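Local coordinates for protein hydrogenase maturation factor (Thermoanaerobacter tengcongensis, PDB 3VTH) that probably transfers the carbamoyl group of carbamoyl phosphate, at the cost of ATP, to the C-terminal cysteine of HypE during [NiFe]-hydrogenase maturation, at residues L709-R712 against L713-L717; F373-G376 against A377-I381; F565-N568 against F569-V573; K662-E665 against K666-S670. All coordinates share one frame; numbering follows the deposited sequence.

Contact 1 (L709-R712 against L713-L717); sequences LLRR and LIEKL
Arg711 and Glu715, one helical turn apart, are joined by a salt bridge in the arginine conformer described here, one of two, so the bridge is provisional. Arg711 NH1 donates to Glu715 OE2 over 2.9 Å; the oxygen lies at the guanidinium edge, near its plane, and is approached on its syn side, though from out of the carboxylate plane. The two flat groups are turned 59° against each other. A bend at chi3 (69°) brings NH1 round to the carboxylate. Long, flexible ends of opposite charge suit this more open flank.

The apolar contact is on another side of the helix, where Leu710 and Ile714 lie side by side and point the same way; Leu710 CG meets Ile714 CD1 at 3.8 Å. Branched aliphatic chains fit here because this side is turned to the sheet.

Backbone bonds of the i to i+4 pattern accompany both, among them Ile714 N to Leu710 O at 3.0 Å. Arg712 forms a salt bridge with Glu632, and Lys716 bonds Asn679. Helix 707-719 is the crossover of a beta-alpha-beta unit: Leu710 and Ile714 rest on Leu699 of strand 696-700, Ile714 also on Val724 of strand 723-726, and Leu713 meets Thr681 of helix 666-692.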
loop_
_atom_site.group_PDB
_atom_site.type_symbol
_atom_site.label_atom_id
_atom_site.label_comp_id
_atom_site.label_asym_id
_atom_site.label_seq_id
_atom_site.Cartn_x
_atom_site.Cartn_y
_atom_site.Cartn_z
ATOM N N LEU A 709 -4.244 -5.827 -18.842
ATOM C CA LEU A 709 -5.555 -5.164 -18.896
ATOM C C LEU A 709 -5.458 -3.659 -18.691
ATOM O O LEU A 709 -6.036 -2.878 -19.445
ATOM C CB LEU A 709 -6.520 -5.718 -17.835
ATOM C CG LEU A 709 -7.118 -7.116 -17.957
ATOM C CD1 LEU A 709 -8.211 -7.289 -16.907
ATOM C CD2 LEU A 709 -7.676 -7.394 -19.362
ATOM N N LEU A 710 -4.724 -3.253 -17.660
ATOM C CA LEU A 710 -4.573 -1.833 -17.352
ATOM C C LEU A 710 -3.864 -1.080 -18.481
ATOM O O LEU A 710 -4.380 -0.086 -18.991
ATOM C CB LEU A 710 -3.827 -1.626 -16.022
ATOM C CG LEU A 710 -3.782 -0.147 -15.602
ATOM C CD1 LEU A 710 -5.185 0.366 -15.267
ATOM C CD2 LEU A 710 -2.791 0.126 -14.445
ATOM N N ARG A 711 -2.692 -1.558 -18.883
ATOM C CA ARG A 711 -1.892 -0.856 -19.883
ATOM C C ARG A 711 -2.587 -0.813 -21.250
ATOM O O ARG A 711 -2.647 0.223 -21.893
ATOM C CB ARG A 711 -0.492 -1.476 -20.008
ATOM C CG ARG A 711 0.351 -0.871 -21.136
ATOM C CD ARG A 711 1.708 -1.538 -21.284
ATOM N NE ARG A 711 1.613 -2.904 -21.795
ATOM C CZ ARG A 711 1.442 -3.213 -23.076
ATOM N NH1 ARG A 711 1.337 -2.251 -23.985
ATOM N NH2 ARG A 711 1.378 -4.481 -23.450
ATOM N N ARG A 712 -3.114 -1.946 -21.688
ATOM C CA ARG A 712 -3.729 -2.037 -22.997
ATOM C C ARG A 712 -4.982 -1.180 -23.092
ATOM O O ARG A 712 -5.216 -0.536 -24.105
ATOM C CB ARG A 712 -4.038 -3.495 -23.303
ATOM C CG ARG A 712 -2.853 -4.228 -23.846
ATOM C CD ARG A 712 -3.026 -4.186 -25.335
ATOM N NE ARG A 712 -1.869 -4.600 -26.082
ATOM C CZ ARG A 712 -1.928 -5.105 -27.307
ATOM N NH1 ARG A 712 -3.105 -5.300 -27.904
ATOM N NH2 ARG A 712 -0.805 -5.442 -27.912
ATOM N N LEU A 713 -5.773 -1.161 -22.022
ATOM C CA LEU A 713 -6.993 -0.369 -22.000
ATOM C C LEU A 713 -6.666 1.112 -21.941
ATOM O O LEU A 713 -7.254 1.891 -22.676
ATOM C CB LEU A 713 -7.903 -0.796 -20.839
ATOM C CG LEU A 713 -9.405 -0.524 -20.888
ATOM C CD1 LEU A 713 -10.053 -0.764 -22.255
ATOM C CD2 LEU A 713 -10.073 -1.391 -19.804
ATOM N N ILE A 714 -5.704 1.496 -21.105
ATOM C CA ILE A 714 -5.260 2.886 -21.063
ATOM C C ILE A 714 -4.749 3.328 -22.443
ATOM O O ILE A 714 -5.093 4.408 -22.919
ATOM C CB ILE A 714 -4.163 3.140 -19.997
ATOM C CG1 ILE A 714 -4.728 3.067 -18.577
ATOM C CG2 ILE A 714 -3.482 4.512 -20.222
ATOM C CD1 ILE A 714 -3.642 3.164 -17.473
ATOM N N GLU A 715 -3.935 2.495 -23.085
ATOM C CA GLU A 715 -3.400 2.835 -24.406
ATOM C C GLU A 715 -4.508 2.973 -25.448
ATOM O O GLU A 715 -4.586 3.999 -26.133
ATOM C CB GLU A 715 -2.370 1.808 -24.863
ATOM C CG GLU A 715 -1.039 1.853 -24.076
ATOM C CD GLU A 715 -0.098 0.707 -24.443
ATOM O OE1 GLU A 715 -0.434 -0.090 -25.343
ATOM O OE2 GLU A 715 0.985 0.608 -23.848
ATOM N N LYS A 716 -5.366 1.954 -25.546
ATOM C CA LYS A 716 -6.424 1.927 -26.555
ATOM C C LYS A 716 -7.395 3.112 -26.416
ATOM O O LYS A 716 -7.747 3.756 -27.404
ATOM C CB LYS A 716 -7.190 0.604 -26.515
ATOM C CG LYS A 716 -7.982 0.367 -27.783
ATOM C CD LYS A 716 -8.718 -0.958 -27.800
ATOM C CE LYS A 716 -9.075 -1.289 -29.243
ATOM N NZ LYS A 716 -10.132 -2.321 -29.335
ATOM N N LEU A 717 -7.795 3.393 -25.179
ATOM C CA LEU A 717 -8.702 4.492 -24.881
ATOM C C LEU A 717 -8.044 5.839 -25.144
ATOM O O LEU A 717 -8.687 6.746 -25.694
ATOM C CB LEU A 717 -9.185 4.408 -23.425
ATOM C CG LEU A 717 -10.152 3.290 -23.015
ATOM C CD1 LEU A 717 -10.209 3.198 -21.487
ATOM C CD2 LEU A 717 -11.549 3.541 -23.606
#

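Contact 2 (F373-G376 against A377-I381); sequences FNAG and AERII
Arg379 reaches back over the turn and grips two carbonyls with one guanidinium. Its NE donates to Asn374 O at 2.9 Å in an almost straight bond (175°), and its NH2 to Ala375 O at 3.0 Å. Both oxygens sit at the edge of the guanidinium, within a few degrees of its plane, but NH2 stands above the carbonyl plane of Ala375 and does not follow a lone pair. A bend at chi2 (-67°) swings the chain round toward the turn, and the two bonds together fix the rotation of the planar group. The small side chain of Ala377 leaves room for the guanidinium, its CB lying over one face, toward the rim.

Phe373 is laid against the backbone of the returning strand. With CG anti to its own N (chi1 -165°), the ring lies along the backbone of Ala377, CZ 3.4 Å from Ala377 N, which is over one face, and CE1 3.4 Å from Ala377 C.

These groups decorate a short, weakly bonded beta hairpin at the edge of a mixed sheet, with a type I' turn from Asn374 to Ala377. The turn demands positive phi at Ala375 and Gly376; glycine takes it readily, alanine less so. Asn374 N donates to Ala377 O at 2.9 Å, while the return bond, Ala377 N to Asn374 O, is weak. Outside the hairpin, Asn374 ND2 donates to Arg707 O, Arg379 NH1 bonds Asn727 O, and the Phe373 ring packs on Leu275 of helix 270-277.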
loop_
_atom_site.group_PDB
_atom_site.type_symbol
_atom_site.label_atom_id
_atom_site.label_comp_id
_atom_site.label_asym_id
_atom_site.label_seq_id
_atom_site.Cartn_x
_atom_site.Cartn_y
_atom_site.Cartn_z
ATOM N N PHE A 373 5.504 -0.398 -11.328
ATOM C CA PHE A 373 5.389 0.701 -12.268
ATOM C C PHE A 373 4.774 0.148 -13.525
ATOM O O PHE A 373 5.275 -0.830 -14.087
ATOM C CB PHE A 373 6.755 1.343 -12.568
ATOM C CG PHE A 373 6.647 2.691 -13.241
ATOM C CD1 PHE A 373 6.591 3.858 -12.475
ATOM C CD2 PHE A 373 6.570 2.790 -14.627
ATOM C CE1 PHE A 373 6.485 5.124 -13.092
ATOM C CE2 PHE A 373 6.456 4.048 -15.261
ATOM C CZ PHE A 373 6.409 5.214 -14.480
ATOM N N ASN A 374 3.680 0.745 -13.965
ATOM C CA ASN A 374 3.010 0.249 -15.170
ATOM C C ASN A 374 2.183 1.346 -15.813
ATOM O O ASN A 374 1.576 2.156 -15.116
ATOM C CB ASN A 374 2.130 -0.968 -14.832
ATOM C CG ASN A 374 1.519 -1.613 -16.050
ATOM O OD1 ASN A 374 2.194 -1.819 -17.076
ATOM N ND2 ASN A 374 0.219 -1.939 -15.955
ATOM N N ALA A 375 2.189 1.357 -17.140
ATOM C CA ALA A 375 1.432 2.302 -17.955
ATOM C C ALA A 375 1.676 3.732 -17.505
ATOM O O ALA A 375 0.733 4.476 -17.218
ATOM C CB ALA A 375 -0.064 1.952 -17.935
ATOM N N GLY A 376 2.957 4.084 -17.379
ATOM C CA GLY A 376 3.377 5.468 -17.142
ATOM C C GLY A 376 3.263 6.008 -15.726
ATOM O O GLY A 376 3.410 7.210 -15.518
ATOM N N ALA A 377 3.024 5.145 -14.740
ATOM C CA ALA A 377 2.947 5.605 -13.354
ATOM C C ALA A 377 3.176 4.467 -12.387
ATOM O O ALA A 377 3.066 3.287 -12.756
ATOM C CB ALA A 377 1.585 6.286 -13.061
ATOM N N GLU A 378 3.517 4.829 -11.154
ATOM C CA GLU A 378 3.557 3.864 -10.059
ATOM C C GLU A 378 2.134 3.336 -9.819
ATOM O O GLU A 378 1.154 4.101 -9.867
ATOM C CB GLU A 378 4.102 4.512 -8.783
ATOM C CG GLU A 378 3.956 3.614 -7.555
ATOM C CD GLU A 378 4.737 4.101 -6.337
ATOM O OE1 GLU A 378 4.968 5.324 -6.196
ATOM O OE2 GLU A 378 5.085 3.249 -5.500
ATOM N N ARG A 379 2.023 2.023 -9.620
ATOM C CA ARG A 379 0.743 1.393 -9.307
ATOM C C ARG A 379 0.961 0.628 -8.021
ATOM O O ARG A 379 1.503 -0.486 -8.017
ATOM C CB ARG A 379 0.276 0.463 -10.433
ATOM C CG ARG A 379 0.347 1.076 -11.822
ATOM C CD ARG A 379 -0.641 2.203 -11.996
ATOM N NE ARG A 379 -0.477 2.913 -13.264
ATOM C CZ ARG A 379 -1.215 3.967 -13.640
ATOM N NH1 ARG A 379 -2.153 4.462 -12.841
ATOM N NH2 ARG A 379 -1.005 4.538 -14.816
ATOM N N ILE A 380 0.570 1.236 -6.911
ATOM C CA ILE A 380 0.813 0.585 -5.630
ATOM C C ILE A 380 -0.218 -0.537 -5.382
ATOM O O ILE A 380 -1.377 -0.436 -5.802
ATOM C CB ILE A 380 0.832 1.622 -4.492
ATOM C CG1 ILE A 380 1.494 1.033 -3.232
ATOM C CG2 ILE A 380 -0.604 2.107 -4.214
ATOM C CD1 ILE A 380 2.076 2.126 -2.280
ATOM N N ILE A 381 0.222 -1.612 -4.732
ATOM C CA ILE A 381 -0.622 -2.784 -4.465
ATOM C C ILE A 381 -0.957 -2.827 -2.977
ATOM O O ILE A 381 -2.091 -3.108 -2.601
ATOM C CB ILE A 381 0.087 -4.123 -4.899
ATOM C CG1 ILE A 381 0.198 -4.218 -6.424
ATOM C CG2 ILE A 381 -0.657 -5.365 -4.364
ATOM C CD1 ILE A 381 1.538 -3.791 -6.998
#

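Contact 3 (F565-N568 against F569-V573); sequences FYKN and FVEQV
Asn568 and Gln572 meet across one turn of a short helix through a side chain and a backbone carbonyl. Gln572 NE2 makes a weak bond of 3.4 Å to Asn568 O, and Gln572 CG lies at the same distance from that oxygen. The side-chain amides themselves are farther apart, Asn568 ND2 and Gln572 NE2 being 4.1 Å from each other, with their planes 42° apart. A glutamine is long enough for this bond: its CG lies beside the backbone N (chi1 -72°), which aims the extended chain back along the helix toward the carbonyl.

Lys567 pairs with Glu571. The lysine chain runs extended as far as CE and then bends at chi4 (-77°), which brings NZ to 3.3 Å from Glu571 OE1 in a weak salt bridge. Both are exposed, and hydrophilic ends suit a helix flank of this kind. Beneath them Glu571 N donates to Lys567 O at 2.9 Å.

Tyr566 occupies the N-cap position, and its carbonyl receives Val570 N at 3.0 Å in a nearly straight bond. Val570 CG1 also approaches Tyr566 CB at 4.3 Å.

Phe569 turns inward from the same helix. Its ring packs on Ala555 and Leu556 of helix 551-559 and on Leu607 of helix 597-607, while Tyr566 OH bonds Glu650 and its ring sits edge-to-face with Tyr657, both on helix 649-662.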
loop_
_atom_site.group_PDB
_atom_site.type_symbol
_atom_site.label_atom_id
_atom_site.label_comp_id
_atom_site.label_asym_id
_atom_site.label_seq_id
_atom_site.Cartn_x
_atom_site.Cartn_y
_atom_site.Cartn_z
ATOM N N PHE A 565 -21.994 -28.815 -24.120
ATOM C CA PHE A 565 -20.987 -28.208 -24.990
ATOM C C PHE A 565 -19.559 -28.426 -24.468
ATOM O O PHE A 565 -18.611 -28.487 -25.253
ATOM C CB PHE A 565 -21.261 -26.700 -25.129
ATOM C CG PHE A 565 -20.438 -26.029 -26.196
ATOM C CD1 PHE A 565 -20.970 -25.827 -27.470
ATOM C CD2 PHE A 565 -19.133 -25.598 -25.930
ATOM C CE1 PHE A 565 -20.211 -25.210 -28.471
ATOM C CE2 PHE A 565 -18.360 -24.986 -26.920
ATOM C CZ PHE A 565 -18.903 -24.790 -28.194
ATOM N N TYR A 566 -19.410 -28.529 -23.147
ATOM C CA TYR A 566 -18.091 -28.575 -22.507
ATOM C C TYR A 566 -17.754 -29.981 -21.979
ATOM O O TYR A 566 -17.274 -30.144 -20.853
ATOM C CB TYR A 566 -18.033 -27.530 -21.378
ATOM C CG TYR A 566 -18.342 -26.104 -21.828
ATOM C CD1 TYR A 566 -17.308 -25.226 -22.186
ATOM C CD2 TYR A 566 -19.657 -25.636 -21.890
ATOM C CE1 TYR A 566 -17.576 -23.928 -22.600
ATOM C CE2 TYR A 566 -19.940 -24.337 -22.304
ATOM C CZ TYR A 566 -18.895 -23.489 -22.651
ATOM O OH TYR A 566 -19.153 -22.208 -23.060
ATOM N N LYS A 567 -18.002 -30.988 -22.812
ATOM C CA LYS A 567 -17.888 -32.398 -22.420
ATOM C C LYS A 567 -16.603 -32.770 -21.673
ATOM O O LYS A 567 -16.674 -33.331 -20.582
ATOM C CB LYS A 567 -18.081 -33.305 -23.645
ATOM C CG LYS A 567 -17.822 -34.799 -23.415
ATOM C CD LYS A 567 -18.041 -35.593 -24.721
ATOM C CE LYS A 567 -17.798 -37.096 -24.556
ATOM N NZ LYS A 567 -16.347 -37.450 -24.526
ATOM N N ASN A 568 -15.447 -32.466 -22.271
ATOM C CA ASN A 568 -14.139 -32.854 -21.726
ATOM C C ASN A 568 -13.901 -32.265 -20.333
ATOM O O ASN A 568 -13.402 -32.959 -19.439
ATOM C CB ASN A 568 -13.008 -32.410 -22.668
ATOM C CG ASN A 568 -11.684 -33.097 -22.366
ATOM O OD1 ASN A 568 -11.531 -34.297 -22.592
ATOM N ND2 ASN A 568 -10.714 -32.337 -21.879
ATOM N N PHE A 569 -14.242 -30.984 -20.164
ATOM C CA PHE A 569 -14.189 -30.344 -18.860
ATOM C C PHE A 569 -15.146 -30.989 -17.846
ATOM O O PHE A 569 -14.726 -31.347 -16.744
ATOM C CB PHE A 569 -14.463 -28.831 -18.957
ATOM C CG PHE A 569 -14.598 -28.168 -17.621
ATOM C CD1 PHE A 569 -13.466 -27.877 -16.858
ATOM C CD2 PHE A 569 -15.857 -27.855 -17.109
ATOM C CE1 PHE A 569 -13.576 -27.283 -15.603
ATOM C CE2 PHE A 569 -15.985 -27.241 -15.856
ATOM C CZ PHE A 569 -14.839 -26.962 -15.096
ATOM N N VAL A 570 -16.424 -31.120 -18.197
ATOM C CA VAL A 570 -17.408 -31.628 -17.227
ATOM C C VAL A 570 -17.139 -33.091 -16.824
ATOM O O VAL A 570 -17.333 -33.470 -15.674
ATOM C CB VAL A 570 -18.903 -31.421 -17.676
ATOM C CG1 VAL A 570 -19.190 -29.948 -17.990
ATOM C CG2 VAL A 570 -19.240 -32.265 -18.865
ATOM N N GLU A 571 -16.658 -33.897 -17.769
ATOM C CA GLU A 571 -16.315 -35.296 -17.488
ATOM C C GLU A 571 -15.222 -35.501 -16.446
ATOM O O GLU A 571 -15.173 -36.560 -15.819
ATOM C CB GLU A 571 -15.953 -36.029 -18.773
ATOM C CG GLU A 571 -17.173 -36.502 -19.525
ATOM C CD GLU A 571 -16.829 -37.302 -20.763
ATOM O OE1 GLU A 571 -15.691 -37.165 -21.281
ATOM O OE2 GLU A 571 -17.703 -38.066 -21.221
ATOM N N GLN A 572 -14.368 -34.488 -16.268
ATOM C CA GLN A 572 -13.295 -34.505 -15.273
ATOM C C GLN A 572 -13.837 -34.271 -13.870
ATOM O O GLN A 572 -13.183 -34.622 -12.887
ATOM C CB GLN A 572 -12.261 -33.408 -15.558
ATOM C CG GLN A 572 -11.361 -33.642 -16.775
ATOM C CD GLN A 572 -10.404 -32.473 -16.997
ATOM O OE1 GLN A 572 -9.311 -32.426 -16.426
ATOM N NE2 GLN A 572 -10.818 -31.518 -17.825
ATOM N N VAL A 573 -15.008 -33.647 -13.770
ATOM C CA VAL A 573 -15.640 -33.478 -12.463
ATOM C C VAL A 573 -16.230 -34.814 -12.002
ATOM O O VAL A 573 -16.841 -35.559 -12.793
ATOM C CB VAL A 573 -16.669 -32.293 -12.435
ATOM C CG1 VAL A 573 -17.248 -32.095 -11.035
ATOM C CG2 VAL A 573 -15.983 -31.008 -12.869
#

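Contact 4 (K662-E665 against K666-S670); sequences KGFE and KSYIS
Phe664 and Tyr668 form an offset edge-to-face pair, the edge of the tyrosine ring directed at the face of the phenylalanine ring. Their centroids are 5.5 Å apart and the planes make 71°. At closest approach Tyr668 CE2 is 3.6 Å from Phe664 CD2. The two side chains run alongside each other; in Tyr668, on the first turn of the helix, a chi1 of -179° swings the ring back toward the loop. Phe664 is also touched by Ile669, whose branched aliphatic chain brings CG1 to 4.0 Å from Phe664 CB.

Next outward is the helix start. Glu665 holds the N-cap position, and its carbonyl accepts Ile669 N at 3.1 Å, in the carbonyl plane. This bond brings Ile669 back against the loop, with its CG1 3.5 Å from Glu665 O. Before the loop, Gly663 ends the preceding helix in a Schellman motif with positive phi (103°), where a CB would collide with the carbonyl oxygen of Lys662.

The link thus turns the chain from helix 649-662 into helix 666-692. Ile669 packs back on Ile656 and Tyr660 of the former, Phe664 touches its Asp659, and Ser670 bonds Leu624 O of helix 619-626.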
loop_
_atom_site.group_PDB
_atom_site.type_symbol
_atom_site.label_atom_id
_atom_site.label_comp_id
_atom_site.label_asym_id
_atom_site.label_seq_id
_atom_site.Cartn_x
_atom_site.Cartn_y
_atom_site.Cartn_z
ATOM N N LYS A 662 -9.093 -27.751 -29.752
ATOM C CA LYS A 662 -8.355 -27.804 -31.021
ATOM C C LYS A 662 -6.872 -28.019 -30.778
ATOM O O LYS A 662 -6.150 -28.420 -31.675
ATOM C CB LYS A 662 -8.556 -26.514 -31.825
ATOM C CG LYS A 662 -9.610 -26.609 -32.909
ATOM C CD LYS A 662 -10.273 -25.258 -33.165
ATOM C CE LYS A 662 -11.123 -25.325 -34.427
ATOM N NZ LYS A 662 -12.247 -24.328 -34.406
ATOM N N GLY A 663 -6.425 -27.739 -29.557
ATOM C CA GLY A 663 -5.031 -27.907 -29.199
ATOM C C GLY A 663 -4.240 -26.609 -29.139
ATOM O O GLY A 663 -3.023 -26.643 -29.178
ATOM N N PHE A 664 -4.918 -25.464 -29.060
ATOM C CA PHE A 664 -4.205 -24.181 -28.950
ATOM C C PHE A 664 -3.522 -24.077 -27.586
ATOM O O PHE A 664 -4.051 -24.558 -26.583
ATOM C CB PHE A 664 -5.141 -22.981 -29.141
ATOM C CG PHE A 664 -5.593 -22.751 -30.564
ATOM C CD1 PHE A 664 -5.331 -23.678 -31.577
ATOM C CD2 PHE A 664 -6.339 -21.615 -30.877
ATOM C CE1 PHE A 664 -5.770 -23.454 -32.879
ATOM C CE2 PHE A 664 -6.796 -21.391 -32.178
ATOM C CZ PHE A 664 -6.509 -22.314 -33.179
ATOM N N GLU A 665 -2.345 -23.449 -27.575
ATOM C CA GLU A 665 -1.551 -23.218 -26.376
ATOM C C GLU A 665 -2.344 -22.363 -25.404
ATOM O O GLU A 665 -3.046 -21.443 -25.824
ATOM C CB GLU A 665 -0.234 -22.500 -26.734
ATOM C CG GLU A 665 0.635 -23.196 -27.810
ATOM C CD GLU A 665 0.275 -22.798 -29.263
ATOM O OE1 GLU A 665 1.175 -22.884 -30.135
ATOM O OE2 GLU A 665 -0.889 -22.404 -29.543
ATOM N N LYS A 666 -2.221 -22.670 -24.110
ATOM C CA LYS A 666 -2.840 -21.883 -23.043
ATOM C C LYS A 666 -2.433 -20.407 -23.076
ATOM O O LYS A 666 -3.250 -19.527 -22.812
ATOM C CB LYS A 666 -2.492 -22.477 -21.674
ATOM C CG LYS A 666 -3.232 -23.780 -21.334
ATOM C CD LYS A 666 -3.281 -23.984 -19.812
ATOM C CE LYS A 666 -2.405 -25.131 -19.360
ATOM N NZ LYS A 666 -3.065 -26.437 -19.671
ATOM N N SER A 667 -1.164 -20.162 -23.405
ATOM C CA SER A 667 -0.599 -18.817 -23.529
ATOM C C SER A 667 -1.337 -17.979 -24.570
ATOM O O SER A 667 -1.640 -16.811 -24.337
ATOM C CB SER A 667 0.895 -18.889 -23.893
ATOM O OG SER A 667 1.064 -19.519 -25.160
ATOM N N TYR A 668 -1.612 -18.597 -25.712
ATOM C CA TYR A 668 -2.332 -17.966 -26.810
ATOM C C TYR A 668 -3.797 -17.715 -26.465
ATOM O O TYR A 668 -4.319 -16.640 -26.726
ATOM C CB TYR A 668 -2.196 -18.846 -28.062
ATOM C CG TYR A 668 -2.869 -18.315 -29.304
ATOM C CD1 TYR A 668 -2.368 -17.195 -29.969
ATOM C CD2 TYR A 668 -3.986 -18.952 -29.829
ATOM C CE1 TYR A 668 -2.968 -16.717 -31.124
ATOM C CE2 TYR A 668 -4.590 -18.488 -30.988
ATOM C CZ TYR A 668 -4.078 -17.368 -31.634
ATOM O OH TYR A 668 -4.687 -16.903 -32.790
ATOM N N ILE A 669 -4.455 -18.695 -25.858
ATOM C CA ILE A 669 -5.845 -18.538 -25.416
ATOM C C ILE A 669 -5.975 -17.414 -24.376
ATOM O O ILE A 669 -6.908 -16.615 -24.404
ATOM C CB ILE A 669 -6.383 -19.861 -24.839
ATOM C CG1 ILE A 669 -6.486 -20.918 -25.951
ATOM C CG2 ILE A 669 -7.733 -19.647 -24.158
ATOM C CD1 ILE A 669 -6.817 -22.307 -25.449
ATOM N N SER A 670 -5.027 -17.354 -23.458
ATOM C CA SER A 670 -5.057 -16.315 -22.429
ATOM C C SER A 670 -4.934 -14.934 -23.065
ATOM O O SER A 670 -5.670 -14.011 -22.705
ATOM C CB SER A 670 -3.922 -16.528 -21.428
ATOM O OG SER A 670 -3.980 -15.520 -20.428
#

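Overall arrangement
Along the chain the order is contact 2, contact 3, contact 4, contact 1. The last three belong to the second Kae1-like subdomain, whereas contact 2 belongs to the earlier Telomere recombination family region. Contacts 1 and 2 nevertheless touch, their centres 13 Å apart: Ile714 CD1 packs on Ala375 CB at 3.8 Å, so the hairpin rests against helix 707-719 and joins two family units. Contacts 3 and 4 lie 18 Å apart between centres, without touching, and both pack against helix 649-662. Helix 666-692, which opens at contact 4, later touches helix 707-719 of contact 1, whose Leu709 side chain lies about 5 Å from a bound nucleotide analogue.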